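Local coordinates for protein oxidase/hydroxylase (Streptomyces hygroscopicus subsp. hygroscopicus, PDB 4XCB) that binds a metal ion, 2-oxoglutarate and hygromycin B and is probably a 2-oxoglutarate-dependent dioxygenase of hygromycin biosynthesis, at residues Glu152-His163 and Ala206-Thr216; Phe231-Asp239 and Arg246-Asp254. All coordinates share one frame; numbering follows the deposited sequence.

Contact 1 comes first along the chain and closes before contact 2 opens. It pairs strands 156-159 and 209-211, the two inner strands of a four-stranded antiparallel sheet that also holds strands 102-105 and 190-193. Contact 2 joins two loop segments, 231-239 and 246-254, that follow strand 220-229 of the larger six-stranded sheet. The centres of contacts 1 and 2 lie about 23 Å apart on opposite sides of the chain's centre; the nearest atoms of contacts 1 and 2 are about 6 Å apart and do not touch. Between them runs the active site: contact 1 supplies one nickel ligand and part of the 2-oxoglutarate pocket, contact 2 part of the hygromycin pocket.

Contact 1: Glu152-His163 and Ala206-Thr216; sequences EDGSFCYVQGSH and ALMHGTRRKLT. With NI (nickel (II) ion), chain E; AKG (2-oxoglutaric acid), chain F.
Phe156 has CG anti to its backbone N (chi1 -179°), which carries the ring obliquely across to His209, whose own CG sits between backbone N and carbonyl carbon (chi1 66°). The ring planes are only 16° apart, but the rings are so offset (centroids 5.6 Å apart) that little face overlies face; Phe156 CZ touches His209 CB at 3.6 Å. His209 ND1 donates in its ring plane to Leu207 O, 2.8 Å away, fixing the ring's rotation and pointing NE2 at nickel, 2.1 Å off. 2-Oxoglutarate chelates the metal through O1 and O5; two waters and His105 also bind it. Phe156 meets the cosubstrate edge-on, and Thr211 CG2 lies 3.5 Å from its C5. The antiparallel strands are joined by Cys157 and Gly210, each bonding the other's carbonyl, and by Val159 N to Met208 O. Ser162 OG accepts from Met208 N at 2.8 Å and donates to Val159 O, stitching the type II turn Val159-Ser162 to the partner segment. At the far end Thr216 OG1 donates to the anti lone pair of Asp153 OD1 over 2.7 Å. The pair belongs to the double-stranded beta helix, in which 2-oxoglutarate-dependent oxygenases hold their metal with histidines such as His209.

Contact 2: Phe231-Asp239 and Arg246-Asp254; sequences FFTEWRELD and RGAGYVDHD. With HY0 (hygromycin b variant), chain G.
Around Arg236-Leu238 and Gly249-Val251 the backbones meet in a single bridge, Tyr250 N donating to Arg236 O and Leu238 N to Tyr250 O, without regular strand on either segment. This pair of loops forms one wall of the hygromycin pocket of the double-stranded beta helix. Tyr250 makes most of the side-chain contact: its CG, beside the backbone N (chi1 -66°), sends the ring back across segment 231-239, where OH donates in the carbonyl plane to Thr233 O at 2.7 Å. Trp235 CD1 rests over one face of that ring, 3.6 Å from Tyr250 CD1, the two planes inclined at 33°. Phe232 crosses the phenol end at about a right angle, bringing CD2 to 3.5 Å from Tyr250 OH. Beyond the bridge, Leu238 CB packs on Val251 CG2 at 4.0 Å. Phe231 of a neighbouring subunit also meets the Tyr250 ring. One indole face of Trp235 takes ligand C26; the backbone N of Glu237 lies over the opposite face. Glu237 OE2 accepts from ligand N9. Asp252 OD2 accepts from ligand O8, and O35 is gripped twice: it donates to Asp252 OD1 at 2.6 Å and accepts from Trp235 NE1 at 2.8 Å.

Contact 1: Glu152-His163 and Ala206-Thr216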
loop_
_atom_site.group_PDB
_atom_site.type_symbol
_atom_site.label_atom_id
_atom_site.label_comp_id
_atom_site.label_asym_id
_atom_site.label_seq_id
_atom_site.Cartn_x
_atom_site.Cartn_y
_atom_site.Cartn_z
ATOM N N GLU A 152 27.772 -24.955 -6.182
ATOM C CA GLU A 152 28.612 -25.663 -5.226
ATOM C C GLU A 152 29.686 -24.773 -4.611
ATOM O O GLU A 152 30.367 -25.192 -3.682
ATOM C CB GLU A 152 29.272 -26.890 -5.872
ATOM C CG GLU A 152 29.472 -26.772 -7.349
ATOM C CD GLU A 152 28.180 -26.990 -8.116
ATOM O OE1 GLU A 152 27.421 -27.922 -7.771
ATOM O OE2 GLU A 152 27.905 -26.208 -9.042
ATOM N N ASP A 153 29.828 -23.549 -5.115
ATOM C CA ASP A 153 30.631 -22.542 -4.410
ATOM C C ASP A 153 29.855 -21.951 -3.229
ATOM O O ASP A 153 30.387 -21.151 -2.459
ATOM C CB ASP A 153 31.060 -21.420 -5.362
ATOM C CG ASP A 153 32.278 -21.787 -6.201
ATOM O OD1 ASP A 153 33.051 -22.669 -5.777
ATOM O OD2 ASP A 153 32.466 -21.176 -7.273
ATOM N N GLY A 154 28.593 -22.342 -3.089
ATOM C CA GLY A 154 27.742 -21.785 -2.054
ATOM C C GLY A 154 27.145 -20.472 -2.510
ATOM O O GLY A 154 27.166 -19.467 -1.788
ATOM N N SER A 155 26.597 -20.458 -3.717
ATOM C CA SER A 155 26.052 -19.220 -4.249
ATOM C C SER A 155 24.915 -18.698 -3.394
ATOM O O SER A 155 24.127 -19.462 -2.840
ATOM C CB SER A 155 25.570 -19.403 -5.687
ATOM O OG SER A 155 24.546 -20.383 -5.768
ATOM N N PHE A 156 24.879 -17.380 -3.279
ATOM C CA PHE A 156 23.720 -16.662 -2.787
ATOM C C PHE A 156 22.487 -17.164 -3.533
ATOM O O PHE A 156 22.544 -17.409 -4.743
ATOM C CB PHE A 156 23.938 -15.165 -2.997
ATOM C CG PHE A 156 22.822 -14.293 -2.504
ATOM C CD1 PHE A 156 21.732 -14.024 -3.314
ATOM C CD2 PHE A 156 22.898 -13.703 -1.259
ATOM C CE1 PHE A 156 20.719 -13.207 -2.874
ATOM C CE2 PHE A 156 21.889 -12.874 -0.810
ATOM C CZ PHE A 156 20.801 -12.629 -1.616
ATOM N N CYS A 157 21.395 -17.359 -2.809
ATOM C CA CYS A 157 20.130 -17.687 -3.451
ATOM C C CYS A 157 18.987 -16.959 -2.767
ATOM O O CYS A 157 19.092 -16.556 -1.608
ATOM C CB CYS A 157 19.879 -19.205 -3.460
ATOM S SG CYS A 157 19.920 -20.056 -1.894
ATOM N N TYR A 158 17.893 -16.809 -3.493
ATOM C CA TYR A 158 16.767 -16.030 -3.009
ATOM C C TYR A 158 15.460 -16.552 -3.594
ATOM O O TYR A 158 15.432 -17.146 -4.686
ATOM C CB TYR A 158 16.937 -14.549 -3.374
ATOM C CG TYR A 158 16.908 -14.333 -4.861
ATOM C CD1 TYR A 158 18.031 -14.612 -5.641
ATOM C CD2 TYR A 158 15.747 -13.924 -5.508
ATOM C CE1 TYR A 158 18.007 -14.458 -7.007
ATOM C CE2 TYR A 158 15.717 -13.760 -6.881
ATOM C CZ TYR A 158 16.853 -14.033 -7.624
ATOM O OH TYR A 158 16.848 -13.882 -8.987
ATOM N N VAL A 159 14.375 -16.321 -2.874
ATOM C CA VAL A 159 13.057 -16.665 -3.394
ATOM C C VAL A 159 12.501 -15.471 -4.157
ATOM O O VAL A 159 12.336 -14.392 -3.590
ATOM C CB VAL A 159 12.127 -17.103 -2.260
ATOM C CG1 VAL A 159 10.687 -17.341 -2.771
ATOM C CG2 VAL A 159 12.719 -18.323 -1.550
ATOM N N GLN A 160 12.205 -15.656 -5.444
ATOM C CA GLN A 160 11.763 -14.570 -6.308
ATOM C C GLN A 160 10.583 -13.799 -5.719
ATOM O O GLN A 160 9.585 -14.406 -5.323
ATOM C CB GLN A 160 11.384 -15.133 -7.673
ATOM C CG GLN A 160 11.096 -14.094 -8.705
ATOM C CD GLN A 160 10.509 -14.674 -9.981
ATOM O OE1 GLN A 160 9.764 -14.005 -10.693
ATOM N NE2 GLN A 160 10.847 -15.926 -10.276
ATOM N N GLY A 161 10.697 -12.476 -5.661
ATOM C CA GLY A 161 9.614 -11.630 -5.193
ATOM C C GLY A 161 9.258 -11.756 -3.717
ATOM O O GLY A 161 8.242 -11.196 -3.267
ATOM N N SER A 162 10.091 -12.454 -2.946
ATOM C CA SER A 162 9.773 -12.698 -1.543
ATOM C C SER A 162 9.841 -11.432 -0.707
ATOM O O SER A 162 9.329 -11.409 0.407
ATOM C CB SER A 162 10.707 -13.747 -0.953
ATOM O OG SER A 162 12.045 -13.436 -1.257
ATOM N N HIS A 163 10.469 -10.391 -1.234
ATOM C CA HIS A 163 10.567 -9.124 -0.499
ATOM C C HIS A 163 9.229 -8.384 -0.507
ATOM O O HIS A 163 9.004 -7.455 0.292
ATOM C CB HIS A 163 11.688 -8.246 -1.089
ATOM C CG HIS A 163 11.453 -7.849 -2.516
ATOM N ND1 HIS A 163 11.082 -8.758 -3.488
ATOM C CD2 HIS A 163 11.528 -6.647 -3.133
ATOM C CE1 HIS A 163 10.936 -8.127 -4.641
ATOM N NE2 HIS A 163 11.208 -6.844 -4.452
ATOM N N ALA A 206 14.241 -7.461 3.407
ATOM C CA ALA A 206 12.917 -8.074 3.271
ATOM C C ALA A 206 12.950 -9.318 2.375
ATOM O O ALA A 206 12.065 -10.174 2.480
ATOM C CB ALA A 206 11.924 -7.059 2.730
ATOM N N LEU A 207 13.959 -9.417 1.514
ATOM C CA LEU A 207 14.064 -10.549 0.587
ATOM C C LEU A 207 14.352 -11.827 1.356
ATOM O O LEU A 207 15.161 -11.832 2.256
ATOM C CB LEU A 207 15.160 -10.280 -0.438
ATOM C CG LEU A 207 15.268 -11.295 -1.564
ATOM C CD1 LEU A 207 14.049 -11.162 -2.472
ATOM C CD2 LEU A 207 16.528 -11.000 -2.331
ATOM N N MET A 208 13.685 -12.927 1.004
ATOM C CA MET A 208 14.000 -14.202 1.617
ATOM C C MET A 208 15.154 -14.806 0.859
ATOM O O MET A 208 15.038 -15.033 -0.339
ATOM C CB MET A 208 12.809 -15.159 1.586
ATOM C CG MET A 208 13.138 -16.496 2.237
ATOM S SD MET A 208 11.745 -17.642 2.218
ATOM C CE MET A 208 10.622 -16.793 3.324
ATOM N N HIS A 209 16.260 -15.030 1.559
ATOM C CA HIS A 209 17.506 -15.377 0.900
ATOM C C HIS A 209 18.385 -16.250 1.790
ATOM O O HIS A 209 18.123 -16.429 2.980
ATOM C CB HIS A 209 18.258 -14.102 0.521
ATOM C CG HIS A 209 18.705 -13.319 1.708
ATOM N ND1 HIS A 209 17.853 -12.515 2.435
ATOM C CD2 HIS A 209 19.905 -13.269 2.331
ATOM C CE1 HIS A 209 18.522 -11.978 3.445
ATOM N NE2 HIS A 209 19.764 -12.424 3.402
ATOM N N GLY A 210 19.442 -16.790 1.201
ATOM C CA GLY A 210 20.393 -17.599 1.937
ATOM C C GLY A 210 21.479 -17.980 0.965
ATOM O O GLY A 210 21.716 -17.268 -0.004
ATOM N N THR A 211 22.150 -19.098 1.208
ATOM C CA THR A 211 23.071 -19.609 0.194
ATOM C C THR A 211 22.972 -21.109 0.070
ATOM O O THR A 211 22.534 -21.795 0.988
ATOM C CB THR A 211 24.542 -19.270 0.490
ATOM O OG1 THR A 211 25.092 -20.255 1.376
ATOM C CG2 THR A 211 24.673 -17.882 1.108
ATOM N N ARG A 212 23.413 -21.605 -1.074
ATOM C CA ARG A 212 23.533 -23.037 -1.281
ATOM C C ARG A 212 24.616 -23.610 -0.393
ATOM O O ARG A 212 25.444 -22.891 0.172
ATOM C CB ARG A 212 23.856 -23.350 -2.734
ATOM C CG ARG A 212 22.900 -22.741 -3.715
ATOM C CD ARG A 212 21.536 -23.390 -3.647
ATOM N NE ARG A 212 20.772 -23.103 -4.851
ATOM C CZ ARG A 212 19.562 -23.588 -5.095
ATOM N NH1 ARG A 212 18.980 -24.381 -4.205
ATOM N NH2 ARG A 212 18.934 -23.280 -6.220
ATOM N N ARG A 213 24.610 -24.925 -0.278
ATOM C CA ARG A 213 25.645 -25.625 0.458
ATOM C C ARG A 213 26.947 -25.579 -0.338
ATOM O O ARG A 213 26.955 -25.849 -1.542
ATOM C CB ARG A 213 25.204 -27.064 0.710
ATOM C CG ARG A 213 26.045 -27.823 1.699
ATOM C CD ARG A 213 25.386 -29.156 2.004
ATOM N NE ARG A 213 24.065 -28.960 2.596
ATOM C CZ ARG A 213 23.855 -28.788 3.898
ATOM N NH1 ARG A 213 24.879 -28.788 4.741
ATOM N NH2 ARG A 213 22.621 -28.613 4.358
ATOM N N LYS A 214 28.038 -25.220 0.328
ATOM C CA LYS A 214 29.334 -25.131 -0.341
ATOM C C LYS A 214 30.031 -26.485 -0.350
ATOM O O LYS A 214 30.155 -27.122 0.694
ATOM C CB LYS A 214 30.220 -24.093 0.349
ATOM C CG LYS A 214 31.658 -24.029 -0.161
ATOM C CD LYS A 214 32.375 -22.828 0.438
ATOM C CE LYS A 214 33.879 -22.891 0.234
ATOM N NZ LYS A 214 34.278 -22.912 -1.207
ATOM N N LEU A 215 30.490 -26.902 -1.529
ATOM C CA LEU A 215 31.150 -28.197 -1.700
ATOM C C LEU A 215 32.615 -28.046 -2.072
ATOM O O LEU A 215 33.412 -28.978 -1.915
ATOM C CB LEU A 215 30.434 -29.016 -2.773
ATOM C CG LEU A 215 28.943 -29.246 -2.518
ATOM C CD1 LEU A 215 28.335 -30.149 -3.579
ATOM C CD2 LEU A 215 28.734 -29.806 -1.124
ATOM N N THR A 216 32.967 -26.866 -2.568
ATOM C CA THR A 216 34.274 -26.655 -3.173
ATOM C C THR A 216 35.371 -26.257 -2.187
ATOM O O THR A 216 35.111 -25.736 -1.094
ATOM C CB THR A 216 34.188 -25.590 -4.277
ATOM O OG1 THR A 216 33.648 -24.375 -3.733
ATOM C CG2 THR A 216 33.277 -26.077 -5.390
HETATM NI NI NI E . 21.093 -12.606 5.011
HETATM C C1 AKG F . 23.741 -12.856 5.690
HETATM O O1 AKG F . 22.657 -12.552 6.280
HETATM O O2 AKG F . 24.856 -12.739 6.282
HETATM C C2 AKG F . 23.701 -13.354 4.270
HETATM O O5 AKG F . 22.624 -13.338 3.702
HETATM C C3 AKG F . 24.964 -13.890 3.616
HETATM C C4 AKG F . 24.920 -13.871 2.106
HETATM C C5 AKG F . 26.084 -14.674 1.547
HETATM O O3 AKG F . 26.311 -14.671 0.305
HETATM O O4 AKG F . 26.816 -15.336 2.332
HETATM O O HOH W 1 32.950 -20.650 -2.336
HETATM O O HOH W 2 22.005 -10.600 4.397
HETATM O O HOH W 3 20.191 -11.405 6.351
#

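Contact 2: Phe231-Asp239 and Arg246-Asp254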
loop_
_atom_site.group_PDB
_atom_site.type_symbol
_atom_site.label_atom_id
_atom_site.label_comp_id
_atom_site.label_asym_id
_atom_site.label_seq_id
_atom_site.Cartn_x
_atom_site.Cartn_y
_atom_site.Cartn_z
ATOM N N PHE A 231 17.067 6.259 13.611
ATOM C CA PHE A 231 16.289 5.859 14.782
ATOM C C PHE A 231 16.244 4.342 14.960
ATOM O O PHE A 231 15.601 3.863 15.888
ATOM C CB PHE A 231 14.858 6.420 14.712
ATOM C CG PHE A 231 14.167 6.168 13.412
ATOM C CD1 PHE A 231 14.192 7.117 12.397
ATOM C CD2 PHE A 231 13.511 4.973 13.193
ATOM C CE1 PHE A 231 13.562 6.880 11.194
ATOM C CE2 PHE A 231 12.884 4.733 11.981
ATOM C CZ PHE A 231 12.919 5.687 10.985
ATOM N N PHE A 232 16.900 3.592 14.070
ATOM C CA PHE A 232 17.092 2.158 14.293
ATOM C C PHE A 232 18.245 1.938 15.264
ATOM O O PHE A 232 19.238 2.668 15.220
ATOM C CB PHE A 232 17.386 1.406 12.984
ATOM C CG PHE A 232 16.153 0.942 12.245
ATOM C CD1 PHE A 232 14.969 1.654 12.307
ATOM C CD2 PHE A 232 16.206 -0.199 11.458
ATOM C CE1 PHE A 232 13.846 1.219 11.610
ATOM C CE2 PHE A 232 15.097 -0.628 10.760
ATOM C CZ PHE A 232 13.926 0.072 10.831
ATOM N N THR A 233 18.113 0.951 16.147
ATOM C CA THR A 233 19.231 0.568 17.012
ATOM C C THR A 233 20.259 -0.280 16.257
ATOM O O THR A 233 19.935 -0.937 15.260
ATOM C CB THR A 233 18.769 -0.230 18.252
ATOM O OG1 THR A 233 18.109 -1.436 17.844
ATOM C CG2 THR A 233 17.854 0.590 19.129
ATOM N N GLU A 234 21.505 -0.285 16.735
ATOM C CA GLU A 234 22.513 -1.144 16.117
ATOM C C GLU A 234 22.048 -2.589 16.234
ATOM O O GLU A 234 21.342 -2.934 17.185
ATOM C CB GLU A 234 23.883 -0.934 16.758
ATOM C CG GLU A 234 24.512 0.385 16.337
ATOM C CD GLU A 234 25.732 0.766 17.157
ATOM O OE1 GLU A 234 26.077 0.021 18.095
ATOM O OE2 GLU A 234 26.332 1.823 16.859
ATOM N N TRP A 235 22.424 -3.441 15.281
ATOM C CA TRP A 235 21.867 -4.792 15.300
ATOM C C TRP A 235 22.286 -5.599 16.517
ATOM O O TRP A 235 23.458 -5.640 16.904
ATOM C CB TRP A 235 22.229 -5.597 14.049
ATOM C CG TRP A 235 21.525 -6.905 14.092
ATOM C CD1 TRP A 235 20.226 -7.145 13.751
ATOM C CD2 TRP A 235 22.050 -8.153 14.571
ATOM N NE1 TRP A 235 19.915 -8.468 13.966
ATOM C CE2 TRP A 235 21.015 -9.106 14.469
ATOM C CE3 TRP A 235 23.293 -8.556 15.068
ATOM C CZ2 TRP A 235 21.188 -10.433 14.842
ATOM C CZ3 TRP A 235 23.462 -9.884 15.432
ATOM C CH2 TRP A 235 22.417 -10.799 15.321
ATOM N N ARG A 236 21.288 -6.234 17.117
ATOM C CA ARG A 236 21.482 -7.168 18.213
ATOM C C ARG A 236 20.354 -8.185 18.164
ATOM O O ARG A 236 19.212 -7.827 17.875
ATOM C CB ARG A 236 21.499 -6.432 19.551
ATOM C CG ARG A 236 21.339 -7.329 20.757
ATOM C CD ARG A 236 21.121 -6.508 22.018
ATOM N NE ARG A 236 20.556 -7.323 23.088
ATOM C CZ ARG A 236 19.931 -6.832 24.151
ATOM N NH1 ARG A 236 19.788 -5.520 24.290
ATOM N NH2 ARG A 236 19.448 -7.652 25.076
ATOM N N GLU A 237 20.670 -9.451 18.407
ATOM C CA GLU A 237 19.648 -10.481 18.436
ATOM C C GLU A 237 18.849 -10.374 19.730
ATOM O O GLU A 237 19.417 -10.223 20.800
ATOM C CB GLU A 237 20.275 -11.868 18.305
ATOM C CG GLU A 237 19.267 -12.993 18.318
ATOM C CD GLU A 237 19.906 -14.322 17.961
ATOM O OE1 GLU A 237 20.825 -14.331 17.112
ATOM O OE2 GLU A 237 19.498 -15.352 18.537
ATOM N N LEU A 238 17.527 -10.433 19.619
ATOM C CA LEU A 238 16.663 -10.363 20.792
ATOM C C LEU A 238 15.570 -11.415 20.665
ATOM O O LEU A 238 14.888 -11.494 19.639
ATOM C CB LEU A 238 16.068 -8.964 20.937
ATOM C CG LEU A 238 15.173 -8.709 22.144
ATOM C CD1 LEU A 238 15.995 -8.754 23.427
ATOM C CD2 LEU A 238 14.489 -7.367 22.020
ATOM N N ASP A 239 15.436 -12.238 21.700
ATOM C CA ASP A 239 14.502 -13.359 21.706
ATOM C C ASP A 239 13.059 -12.910 21.911
ATOM O O ASP A 239 12.131 -13.456 21.307
ATOM C CB ASP A 239 14.904 -14.346 22.800
ATOM C CG ASP A 239 15.324 -13.649 24.084
ATOM O OD1 ASP A 239 16.490 -13.197 24.163
ATOM O OD2 ASP A 239 14.489 -13.543 25.011
ATOM N N ARG A 246 12.499 -2.156 28.200
ATOM C CA ARG A 246 13.685 -1.367 27.871
ATOM C C ARG A 246 14.643 -2.114 26.955
ATOM O O ARG A 246 15.621 -1.544 26.483
ATOM C CB ARG A 246 14.420 -0.956 29.148
ATOM C CG ARG A 246 13.582 -0.099 30.066
ATOM C CD ARG A 246 13.823 1.382 29.807
ATOM N NE ARG A 246 12.879 2.218 30.547
ATOM C CZ ARG A 246 12.946 2.454 31.855
ATOM N NH1 ARG A 246 13.914 1.916 32.592
ATOM N NH2 ARG A 246 12.033 3.228 32.431
ATOM N N GLY A 247 14.357 -3.385 26.705
ATOM C CA GLY A 247 15.242 -4.216 25.912
ATOM C C GLY A 247 15.224 -3.831 24.448
ATOM O O GLY A 247 14.162 -3.700 23.847
ATOM N N ALA A 248 16.411 -3.645 23.881
ATOM C CA ALA A 248 16.541 -3.297 22.475
ATOM C C ALA A 248 17.035 -4.481 21.670
ATOM O O ALA A 248 17.752 -5.324 22.182
ATOM C CB ALA A 248 17.482 -2.120 22.312
ATOM N N GLY A 249 16.628 -4.535 20.416
ATOM C CA GLY A 249 17.145 -5.524 19.499
ATOM C C GLY A 249 16.117 -5.943 18.484
ATOM O O GLY A 249 15.018 -5.394 18.394
ATOM N N TYR A 250 16.491 -6.948 17.723
ATOM C CA TYR A 250 15.695 -7.396 16.596
ATOM C C TYR A 250 15.186 -8.806 16.864
ATOM O O TYR A 250 15.965 -9.727 17.128
ATOM C CB TYR A 250 16.525 -7.340 15.310
ATOM C CG TYR A 250 16.910 -5.930 14.910
ATOM C CD1 TYR A 250 17.854 -5.209 15.642
ATOM C CD2 TYR A 250 16.328 -5.314 13.809
ATOM C CE1 TYR A 250 18.200 -3.917 15.292
ATOM C CE2 TYR A 250 16.673 -4.012 13.446
ATOM C CZ TYR A 250 17.623 -3.329 14.186
ATOM O OH TYR A 250 17.968 -2.038 13.853
ATOM N N VAL A 251 13.871 -8.960 16.801
ATOM C CA VAL A 251 13.234 -10.260 16.984
ATOM C C VAL A 251 12.773 -10.782 15.638
ATOM O O VAL A 251 11.799 -10.289 15.069
ATOM C CB VAL A 251 12.027 -10.185 17.951
ATOM C CG1 VAL A 251 11.423 -11.575 18.149
ATOM C CG2 VAL A 251 12.433 -9.576 19.288
ATOM N N ASP A 252 13.484 -11.777 15.112
ATOM C CA ASP A 252 13.185 -12.255 13.771
ATOM C C ASP A 252 11.921 -13.103 13.717
ATOM O O ASP A 252 11.589 -13.823 14.661
ATOM C CB ASP A 252 14.356 -13.065 13.208
ATOM C CG ASP A 252 15.603 -12.221 12.964
ATOM O OD1 ASP A 252 15.538 -10.977 13.067
ATOM O OD2 ASP A 252 16.660 -12.810 12.647
ATOM N N HIS A 253 11.238 -13.010 12.586
ATOM C CA HIS A 253 10.119 -13.890 12.279
ATOM C C HIS A 253 10.685 -15.226 11.803
ATOM O O HIS A 253 11.898 -15.403 11.826
ATOM C CB HIS A 253 9.198 -13.229 11.242
ATOM C CG HIS A 253 8.496 -12.010 11.763
ATOM N ND1 HIS A 253 7.202 -11.677 11.409
ATOM C CD2 HIS A 253 8.905 -11.051 12.626
ATOM C CE1 HIS A 253 6.850 -10.572 12.037
ATOM N NE2 HIS A 253 7.870 -10.164 12.771
ATOM N N ASP A 254 9.826 -16.164 11.408
ATOM C CA ASP A 254 10.287 -17.525 11.065
ATOM C C ASP A 254 11.466 -17.490 10.112
ATOM O O ASP A 254 11.434 -16.767 9.131
ATOM C CB ASP A 254 9.180 -18.358 10.400
ATOM C CG ASP A 254 8.024 -18.713 11.333
ATOM O OD1 ASP A 254 8.160 -18.593 12.560
ATOM O OD2 ASP A 254 6.965 -19.145 10.801
HETATM C C1 HY0 G . 17.523 -15.734 14.121
HETATM C C2 HY0 G . 16.853 -16.796 14.964
HETATM C C3 HY0 G . 17.767 -17.189 16.115
HETATM C C4 HY0 G . 19.100 -17.711 15.580
HETATM C C5 HY0 G . 19.754 -16.704 14.629
HETATM C C6 HY0 G . 18.825 -16.243 13.550
HETATM N N7 HY0 G . 15.646 -16.265 15.472
HETATM O O8 HY0 G . 16.659 -15.428 13.051
HETATM N N9 HY0 G . 19.969 -17.954 16.681
HETATM C C10 HY0 G . 19.620 -19.241 17.274
HETATM O O11 HY0 G . 20.859 -17.336 14.018
HETATM C C12 HY0 G . 19.815 -13.999 10.743
HETATM C C13 HY0 G . 19.422 -15.279 11.429
HETATM O O14 HY0 G . 20.216 -16.383 11.067
HETATM C C15 HY0 G . 20.138 -16.614 9.688
HETATM C C16 HY0 G . 20.945 -15.545 9.021
HETATM C C17 HY0 G . 20.250 -14.162 9.351
HETATM O O18 HY0 G . 19.479 -15.148 12.846
HETATM C C19 HY0 G . 20.720 -17.993 9.387
HETATM O O20 HY0 G . 19.809 -18.980 9.879
HETATM O O21 HY0 G . 22.239 -15.543 9.496
HETATM O O22 HY0 G . 21.131 -13.161 9.052
HETATM C C23 HY0 G . 21.248 -12.357 10.241
HETATM C C24 HY0 G . 22.641 -11.831 10.337
HETATM C C25 HY0 G . 22.715 -10.725 11.379
HETATM C C26 HY0 G . 21.672 -9.657 11.119
HETATM C C27 HY0 G . 20.331 -10.307 11.104
HETATM O O28 HY0 G . 20.332 -11.297 10.101
HETATM O O29 HY0 G . 20.889 -13.219 11.404
HETATM O O30 HY0 G . 23.558 -12.852 10.746
HETATM O O31 HY0 G . 24.022 -10.199 11.380
HETATM O O32 HY0 G . 21.901 -8.984 9.878
HETATM C C33 HY0 G . 19.231 -9.282 10.772
HETATM C C34 HY0 G . 17.899 -9.796 11.254
HETATM O O35 HY0 G . 17.779 -9.694 12.658
HETATM N N36 HY0 G . 19.156 -9.142 9.365
#